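Local coordinates for foldase protein PrsA (Bacillus subtilis, PDB 4WO7) that assists the extracellular folding of secreted proteins after their translocation and has peptidyl-prolyl cis-trans isomerase activity, at residues Y90-I102 with L228-V241. Numbering follows the deposited sequence.
Sequences YELLTQKAAKDNI and LNDNAAVQEAVQKV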
ATOM      1  N   TYR A  90      11.728  -8.122 -17.574  1.00 82.29           N
ATOM      2  CA  TYR A  90      11.566  -8.935 -16.379  1.00 55.45           C
ATOM      3  C   TYR A  90      10.125  -9.410 -16.219  1.00 59.05           C
ATOM      4  O   TYR A  90       9.895 -10.579 -15.915  1.00 63.40           O
ATOM      5  CB  TYR A  90      12.017  -8.162 -15.139  1.00 56.03           C
ATOM      6  CG  TYR A  90      11.793  -8.900 -13.839  1.00 61.06           C
ATOM      7  CD1 TYR A  90      12.318 -10.169 -13.638  1.00 63.02           C
ATOM      8  CD2 TYR A  90      11.081  -8.316 -12.799  1.00 54.99           C
ATOM      9  CE1 TYR A  90      12.118 -10.846 -12.452  1.00 64.69           C
ATOM     10  CE2 TYR A  90      10.887  -8.984 -11.600  1.00 54.57           C
ATOM     11  CZ  TYR A  90      11.409 -10.247 -11.436  1.00 62.50           C
ATOM     12  OH  TYR A  90      11.220 -10.925 -10.256  1.00 67.72           O
ATOM     13  N   GLU A  91       9.154  -8.525 -16.438  1.00 71.29           N
ATOM     14  CA  GLU A  91       7.752  -8.929 -16.350  1.00 70.24           C
ATOM     15  C   GLU A  91       7.429  -9.997 -17.400  1.00 67.97           C
ATOM     16  O   GLU A  91       6.773 -10.994 -17.100  1.00 68.24           O
ATOM     17  CB  GLU A  91       6.807  -7.734 -16.513  1.00 81.17           C
ATOM     18  CG  GLU A  91       5.345  -8.104 -16.259  1.00 97.56           C
ATOM     19  CD  GLU A  91       4.394  -6.925 -16.381  1.00117.18           C
ATOM     20  OE1 GLU A  91       4.474  -6.189 -17.389  1.00126.05           O
ATOM     21  OE2 GLU A  91       3.554  -6.743 -15.475  1.00122.19           O
ATOM     22  N   LEU A  92       7.887  -9.787 -18.631  1.00 63.92           N
ATOM     23  CA  LEU A  92       7.617 -10.733 -19.709  1.00 69.08           C
ATOM     24  C   LEU A  92       8.237 -12.092 -19.393  1.00 67.77           C
ATOM     25  O   LEU A  92       7.646 -13.132 -19.685  1.00 73.82           O
ATOM     26  CB  LEU A  92       8.140 -10.214 -21.054  1.00 82.56           C
ATOM     27  CG  LEU A  92       7.461  -8.975 -21.651  1.00 92.24           C
ATOM     28  CD1 LEU A  92       8.190  -8.491 -22.900  1.00 97.70           C
ATOM     29  CD2 LEU A  92       6.004  -9.256 -21.985  1.00 99.51           C
ATOM     30  N   LEU A  93       9.427 -12.083 -18.800  1.00 75.84           N
ATOM     31  CA  LEU A  93      10.075 -13.328 -18.385  1.00 76.29           C
ATOM     32  C   LEU A  93       9.280 -14.065 -17.312  1.00 75.99           C
ATOM     33  O   LEU A  93       9.039 -15.268 -17.426  1.00 81.66           O
ATOM     34  CB  LEU A  93      11.485 -13.061 -17.864  1.00 75.05           C
ATOM     35  CG  LEU A  93      12.534 -12.730 -18.925  1.00 68.95           C
ATOM     36  CD1 LEU A  93      13.801 -12.237 -18.251  1.00 69.44           C
ATOM     37  CD2 LEU A  93      12.837 -13.945 -19.796  1.00 74.48           C
ATOM     38  N   THR A  94       8.872 -13.348 -16.270  1.00 71.58           N
ATOM     39  CA  THR A  94       8.120 -13.961 -15.178  1.00 73.91           C
ATOM     40  C   THR A  94       6.767 -14.452 -15.695  1.00 78.75           C
ATOM     41  O   THR A  94       6.179 -15.394 -15.156  1.00 85.72           O
ATOM     42  CB  THR A  94       7.907 -12.978 -14.004  1.00 71.25           C
ATOM     43  OG1 THR A  94       7.293 -11.778 -14.491  1.00 68.56           O
ATOM     44  CG2 THR A  94       9.241 -12.624 -13.346  1.00 63.00           C
ATOM     45  N   GLN A  95       6.282 -13.806 -16.750  1.00 69.16           N
ATOM     46  CA  GLN A  95       5.030 -14.202 -17.379  1.00 70.10           C
ATOM     47  C   GLN A  95       5.211 -15.524 -18.119  1.00 73.40           C
ATOM     48  O   GLN A  95       4.371 -16.424 -18.038  1.00 75.82           O
ATOM     49  CB  GLN A  95       4.553 -13.116 -18.342  1.00 70.89           C
ATOM     50  CG  GLN A  95       3.864 -11.962 -17.657  1.00 75.46           C
ATOM     51  CD  GLN A  95       2.480 -12.326 -17.172  1.00 77.57           C
ATOM     52  OE1 GLN A  95       1.615 -12.724 -17.956  1.00 86.64           O
ATOM     53  NE2 GLN A  95       2.275 -12.234 -15.866  1.00 72.77           N
ATOM     54  N   LYS A  96       6.318 -15.631 -18.842  1.00 72.54           N
ATOM     55  CA  LYS A  96       6.609 -16.823 -19.621  1.00 73.75           C
ATOM     56  C   LYS A  96       6.861 -17.994 -18.682  1.00 76.46           C
ATOM     57  O   LYS A  96       6.444 -19.121 -18.955  1.00 78.46           O
ATOM     58  CB  LYS A  96       7.799 -16.594 -20.557  1.00 74.28           C
ATOM     59  CG  LYS A  96       7.431 -15.826 -21.821  1.00 80.01           C
ATOM     60  CD  LYS A  96       8.559 -15.832 -22.839  1.00 92.83           C
ATOM     61  CE  LYS A  96       8.051 -15.468 -24.222  1.00106.19           C
ATOM     62  NZ  LYS A  96       9.143 -15.511 -25.228  1.00106.85           N
ATOM     63  N   ALA A  97       7.548 -17.718 -17.576  1.00 76.20           N
ATOM     64  CA  ALA A  97       7.805 -18.726 -16.559  1.00 80.60           C
ATOM     65  C   ALA A  97       6.493 -19.236 -15.980  1.00 76.70           C
ATOM     66  O   ALA A  97       6.325 -20.437 -15.789  1.00 86.88           O
ATOM     67  CB  ALA A  97       8.679 -18.158 -15.446  1.00 77.57           C
ATOM     68  N   ALA A  98       5.567 -18.320 -15.707  1.00 69.29           N
ATOM     69  CA  ALA A  98       4.269 -18.681 -15.145  1.00 73.01           C
ATOM     70  C   ALA A  98       3.405 -19.511 -16.098  1.00 77.50           C
ATOM     71  O   ALA A  98       2.723 -20.445 -15.682  1.00 79.70           O
ATOM     72  CB  ALA A  98       3.519 -17.425 -14.749  1.00 74.09           C
ATOM     73  N   LYS A  99       3.429 -19.160 -17.376  1.00 81.19           N
ATOM     74  CA  LYS A  99       2.658 -19.900 -18.369  1.00 80.62           C
ATOM     75  C   LYS A  99       3.126 -21.352 -18.458  1.00 92.20           C
ATOM     76  O   LYS A  99       2.309 -22.264 -18.570  1.00 92.05           O
ATOM     77  CB  LYS A  99       2.735 -19.213 -19.731  1.00 81.45           C
ATOM     78  CG  LYS A  99       1.751 -18.060 -19.877  1.00 88.35           C
ATOM     79  CD  LYS A  99       2.069 -17.186 -21.077  1.00 96.67           C
ATOM     80  CE  LYS A  99       1.117 -16.001 -21.154  1.00106.29           C
ATOM     81  NZ  LYS A  99       1.428 -15.115 -22.304  1.00114.61           N
ATOM     82  N   ASP A 100       4.436 -21.571 -18.413  1.00 86.90           N
ATOM     83  CA  ASP A 100       4.966 -22.931 -18.507  1.00 98.51           C
ATOM     84  C   ASP A 100       4.734 -23.741 -17.228  1.00100.53           C
ATOM     85  O   ASP A 100       4.652 -24.970 -17.279  1.00104.83           O
ATOM     86  CB  ASP A 100       6.459 -22.915 -18.846  1.00105.73           C
ATOM     87  CG  ASP A 100       6.716 -22.657 -20.319  1.00123.84           C
ATOM     88  OD1 ASP A 100       6.169 -21.669 -20.857  1.00131.13           O
ATOM     89  OD2 ASP A 100       7.458 -23.452 -20.942  1.00132.11           O
ATOM     90  N   ASN A 101       4.628 -23.057 -16.091  1.00102.32           N
ATOM     91  CA  ASN A 101       4.597 -23.732 -14.793  1.00107.62           C
ATOM     92  C   ASN A 101       3.216 -23.734 -14.132  1.00107.72           C
ATOM     93  O   ASN A 101       2.936 -24.580 -13.283  1.00117.22           O
ATOM     94  CB  ASN A 101       5.612 -23.076 -13.856  1.00109.33           C
ATOM     95  CG  ASN A 101       7.042 -23.414 -14.221  1.00114.30           C
ATOM     96  OD1 ASN A 101       7.645 -24.320 -13.648  1.00118.53           O
ATOM     97  ND2 ASN A 101       7.576 -22.712 -15.210  1.00120.88           N
ATOM     98  N   ILE A 102       2.360 -22.781 -14.497  1.00100.69           N
ATOM     99  CA  ILE A 102       0.979 -22.773 -14.000  1.00104.20           C
ATOM    100  C   ILE A 102       0.121 -23.751 -14.782  1.00125.11           C
ATOM    101  O   ILE A 102       0.164 -23.778 -16.014  1.00120.22           O
ATOM    102  CB  ILE A 102       0.317 -21.383 -14.085  1.00 99.96           C
ATOM    103  CG1 ILE A 102       1.003 -20.408 -13.132  1.00100.59           C
ATOM    104  CG2 ILE A 102      -1.198 -21.475 -13.767  1.00 86.76           C
ATOM    105  CD1 ILE A 102       0.543 -18.977 -13.292  1.00100.02           C
ATOM    106  N   LEU A 228      -2.596 -15.148 -14.070  1.00 85.01           N
ATOM    107  CA  LEU A 228      -1.424 -14.413 -14.536  1.00 78.79           C
ATOM    108  C   LEU A 228      -1.374 -12.978 -14.007  1.00 84.30           C
ATOM    109  O   LEU A 228      -0.319 -12.340 -14.048  1.00 80.97           O
ATOM    110  CB  LEU A 228      -1.376 -14.423 -16.067  1.00 73.58           C
ATOM    111  CG  LEU A 228      -0.922 -15.770 -16.641  1.00 77.36           C
ATOM    112  CD1 LEU A 228      -1.190 -15.862 -18.138  1.00 76.67           C
ATOM    113  CD2 LEU A 228       0.560 -16.001 -16.358  1.00 82.20           C
ATOM    114  N   ASN A 229      -2.507 -12.470 -13.524  1.00 84.61           N
ATOM    115  CA  ASN A 229      -2.561 -11.123 -12.960  1.00 89.23           C
ATOM    116  C   ASN A 229      -2.558 -11.139 -11.431  1.00 99.00           C
ATOM    117  O   ASN A 229      -2.761 -10.106 -10.792  1.00 97.00           O
ATOM    118  CB  ASN A 229      -3.789 -10.383 -13.487  1.00 94.81           C
ATOM    119  CG  ASN A 229      -3.701 -10.115 -14.980  1.00 99.59           C
ATOM    120  OD1 ASN A 229      -3.214  -9.071 -15.411  1.00105.32           O
ATOM    121  ND2 ASN A 229      -4.171 -11.067 -15.778  1.00101.07           N
ATOM    122  N   ASP A 230      -2.331 -12.318 -10.858  1.00 96.66           N
ATOM    123  CA  ASP A 230      -2.110 -12.458  -9.423  1.00110.13           C
ATOM    124  C   ASP A 230      -0.619 -12.704  -9.237  1.00117.18           C
ATOM    125  O   ASP A 230      -0.111 -13.770  -9.580  1.00120.53           O
ATOM    126  CB  ASP A 230      -2.936 -13.605  -8.837  1.00110.31           C
ATOM    127  CG  ASP A 230      -2.586 -13.890  -7.387  1.00116.41           C
ATOM    128  OD1 ASP A 230      -2.243 -12.935  -6.661  1.00111.38           O
ATOM    129  OD2 ASP A 230      -2.636 -15.071  -6.981  1.00112.42           O
ATOM    130  N   ASN A 231       0.081 -11.713  -8.694  1.00117.67           N
ATOM    131  CA  ASN A 231       1.538 -11.770  -8.626  1.00113.25           C
ATOM    132  C   ASN A 231       2.040 -12.872  -7.697  1.00107.11           C
ATOM    133  O   ASN A 231       3.151 -13.373  -7.863  1.00102.87           O
ATOM    134  CB  ASN A 231       2.100 -10.405  -8.214  1.00114.22           C
ATOM    135  CG  ASN A 231       3.598 -10.299  -8.448  1.00118.94           C
ATOM    136  OD1 ASN A 231       4.162 -11.042  -9.250  1.00121.39           O
ATOM    137  ND2 ASN A 231       4.222  -9.289  -7.849  1.00121.89           N
ATOM    138  N   ALA A 232       1.218 -13.253  -6.725  1.00118.83           N
ATOM    139  CA  ALA A 232       1.568 -14.353  -5.834  1.00104.22           C
ATOM    140  C   ALA A 232       1.640 -15.651  -6.634  1.00100.51           C
ATOM    141  O   ALA A 232       2.509 -16.494  -6.408  1.00103.00           O
ATOM    142  CB  ALA A 232       0.557 -14.484  -4.717  1.00102.70           C
ATOM    143  N   ALA A 233       0.713 -15.794  -7.575  1.00 95.77           N
ATOM    144  CA  ALA A 233       0.624 -16.994  -8.397  1.00 93.78           C
ATOM    145  C   ALA A 233       1.810 -17.062  -9.365  1.00 85.82           C
ATOM    146  O   ALA A 233       2.336 -18.137  -9.665  1.00 74.35           O
ATOM    147  CB  ALA A 233      -0.700 -17.017  -9.170  1.00 95.17           C
ATOM    148  N   VAL A 234       2.220 -15.899  -9.856  1.00 80.80           N
ATOM    149  CA  VAL A 234       3.374 -15.805 -10.741  1.00 81.24           C
ATOM    150  C   VAL A 234       4.652 -16.204  -9.996  1.00 84.02           C
ATOM    151  O   VAL A 234       5.397 -17.071 -10.452  1.00 84.87           O
ATOM    152  CB  VAL A 234       3.531 -14.376 -11.316  1.00 79.96           C
ATOM    153  CG1 VAL A 234       4.812 -14.263 -12.147  1.00 80.40           C
ATOM    154  CG2 VAL A 234       2.332 -14.014 -12.181  1.00 81.79           C
ATOM    155  N   GLN A 235       4.894 -15.579  -8.847  1.00 81.57           N
ATOM    156  CA  GLN A 235       6.095 -15.854  -8.061  1.00 76.54           C
ATOM    157  C   GLN A 235       6.129 -17.284  -7.558  1.00 72.30           C
ATOM    158  O   GLN A 235       7.197 -17.888  -7.444  1.00 75.29           O
ATOM    159  CB  GLN A 235       6.197 -14.898  -6.870  1.00 82.59           C
ATOM    160  CG  GLN A 235       6.727 -13.526  -7.221  1.00 82.31           C
ATOM    161  CD  GLN A 235       8.113 -13.598  -7.831  1.00 81.91           C
ATOM    162  OE1 GLN A 235       8.981 -14.306  -7.323  1.00 78.12           O
ATOM    163  NE2 GLN A 235       8.318 -12.893  -8.941  1.00 82.20           N
ATOM    164  N   GLU A 236       4.954 -17.825  -7.265  1.00 77.02           N
ATOM    165  CA  GLU A 236       4.841 -19.225  -6.893  1.00 83.44           C
ATOM    166  C   GLU A 236       5.368 -20.072  -8.048  1.00 73.43           C
ATOM    167  O   GLU A 236       6.076 -21.057  -7.838  1.00 74.76           O
ATOM    168  CB  GLU A 236       3.390 -19.576  -6.545  1.00 98.02           C
ATOM    169  CG  GLU A 236       3.188 -20.996  -6.026  1.00113.55           C
ATOM    170  CD  GLU A 236       1.731 -21.321  -5.743  1.00126.41           C
ATOM    171  OE1 GLU A 236       0.914 -20.379  -5.649  1.00129.52           O
ATOM    172  OE2 GLU A 236       1.405 -22.519  -5.595  1.00132.11           O
ATOM    173  N   ALA A 237       5.026 -19.681  -9.272  1.00 76.23           N
ATOM    174  CA  ALA A 237       5.509 -20.385 -10.454  1.00 74.98           C
ATOM    175  C   ALA A 237       7.001 -20.175 -10.693  1.00 79.39           C
ATOM    176  O   ALA A 237       7.731 -21.126 -10.977  1.00 84.75           O
ATOM    177  CB  ALA A 237       4.732 -19.945 -11.682  1.00 75.27           C
ATOM    178  N   VAL A 238       7.449 -18.928 -10.575  1.00 75.05           N
ATOM    179  CA  VAL A 238       8.845 -18.579 -10.823  1.00 75.07           C
ATOM    180  C   VAL A 238       9.757 -19.295  -9.830  1.00 84.44           C
ATOM    181  O   VAL A 238      10.852 -19.727 -10.183  1.00 85.11           O
ATOM    182  CB  VAL A 238       9.064 -17.051 -10.737  1.00 68.75           C
ATOM    183  CG1 VAL A 238      10.554 -16.699 -10.800  1.00 71.57           C
ATOM    184  CG2 VAL A 238       8.337 -16.360 -11.876  1.00 66.19           C
ATOM    185  N   GLN A 239       9.293 -19.428  -8.591  1.00 92.64           N
ATOM    186  CA  GLN A 239      10.105 -20.023  -7.535  1.00 98.16           C
ATOM    187  C   GLN A 239      10.381 -21.503  -7.797  1.00 95.03           C
ATOM    188  O   GLN A 239      11.388 -22.046  -7.339  1.00 94.50           O
ATOM    189  CB  GLN A 239       9.419 -19.844  -6.177  1.00107.59           C
ATOM    190  CG  GLN A 239      10.339 -19.986  -4.982  1.00137.82           C
ATOM    191  CD  GLN A 239      11.496 -19.008  -5.002  1.00120.14           C
ATOM    192  OE1 GLN A 239      11.468 -18.008  -5.722  1.00119.54           O
ATOM    193  NE2 GLN A 239      12.522 -19.291  -4.208  1.00121.23           N
ATOM    194  N   LYS A 240       9.482 -22.162  -8.521  1.00 92.60           N
ATOM    195  CA  LYS A 240       9.727 -23.541  -8.930  1.00 90.77           C
ATOM    196  C   LYS A 240      10.919 -23.633  -9.865  1.00 86.64           C
ATOM    197  O   LYS A 240      11.695 -24.589  -9.817  1.00 88.34           O
ATOM    198  CB  LYS A 240       8.513 -24.130  -9.628  1.00 91.47           C
ATOM    199  CG  LYS A 240       7.358 -24.438  -8.731  1.00 93.46           C
ATOM    200  CD  LYS A 240       6.312 -25.150  -9.543  1.00 96.06           C
ATOM    201  CE  LYS A 240       5.113 -25.548  -8.731  1.00101.76           C
ATOM    202  NZ  LYS A 240       4.165 -26.246  -9.629  1.00105.82           N
ATOM    203  N   VAL A 241      11.050 -22.633 -10.728  1.00 81.19           N
ATOM    204  CA  VAL A 241      12.138 -22.606 -11.687  1.00 83.34           C
ATOM    205  C   VAL A 241      13.429 -22.344 -10.933  1.00 86.44           C
ATOM    206  O   VAL A 241      14.469 -22.917 -11.253  1.00 89.23           O
ATOM    207  CB  VAL A 241      11.935 -21.519 -12.764  1.00 80.20           C
ATOM    208  CG1 VAL A 241      13.066 -21.558 -13.776  1.00 77.36           C
ATOM    209  CG2 VAL A 241      10.607 -21.701 -13.474  1.00 76.35           C
TER
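Ala98 and Ala237 meet where helical segments 90-101 and 231-241 cross at 79°, with a closest axis approach of 8.2 Å. The small residues permit this close approach: Ala237 CB rests on Ala98 CA at 3.7 Å. Asn101 CB and Ile102 CG1 also reach this methyl.

Asn101 can be followed outward. Its CB lies 3.9 Å from Ala237 CB. Its CG turns beside the backbone N (chi1 -73°), which brings the amide across Val241 CG2. OD1 passes near Lys240 CB. ND2 packs 3.6 Å from Val241 CG2 and donates back to Ala97 O, one turn earlier, at 2.7 Å. That bond helps hold the amide's rotation.

Gln95 makes the hydrogen bond between the segments. Its chain bends at chi2 (-74°), and NE2 reaches Leu228 O at 3.2 Å, with the acceptor in the amide plane. Leu228 CD2 lies against Ala98 CB, while CD1 meets the aliphatic part of Lys99. Val234 CG1 packs on Thr94 O and CB, and Val238 CG2 on Thr94 CB and Ala97 CB.

The contact joins helix 81-101 and Ile102 after it to helix 231-244 and Leu228 before it. The four-stranded antiparallel sheet lies between them in sequence. Helix 21-49 borders Ala97 and Val238; helix 216-228 borders Ile102.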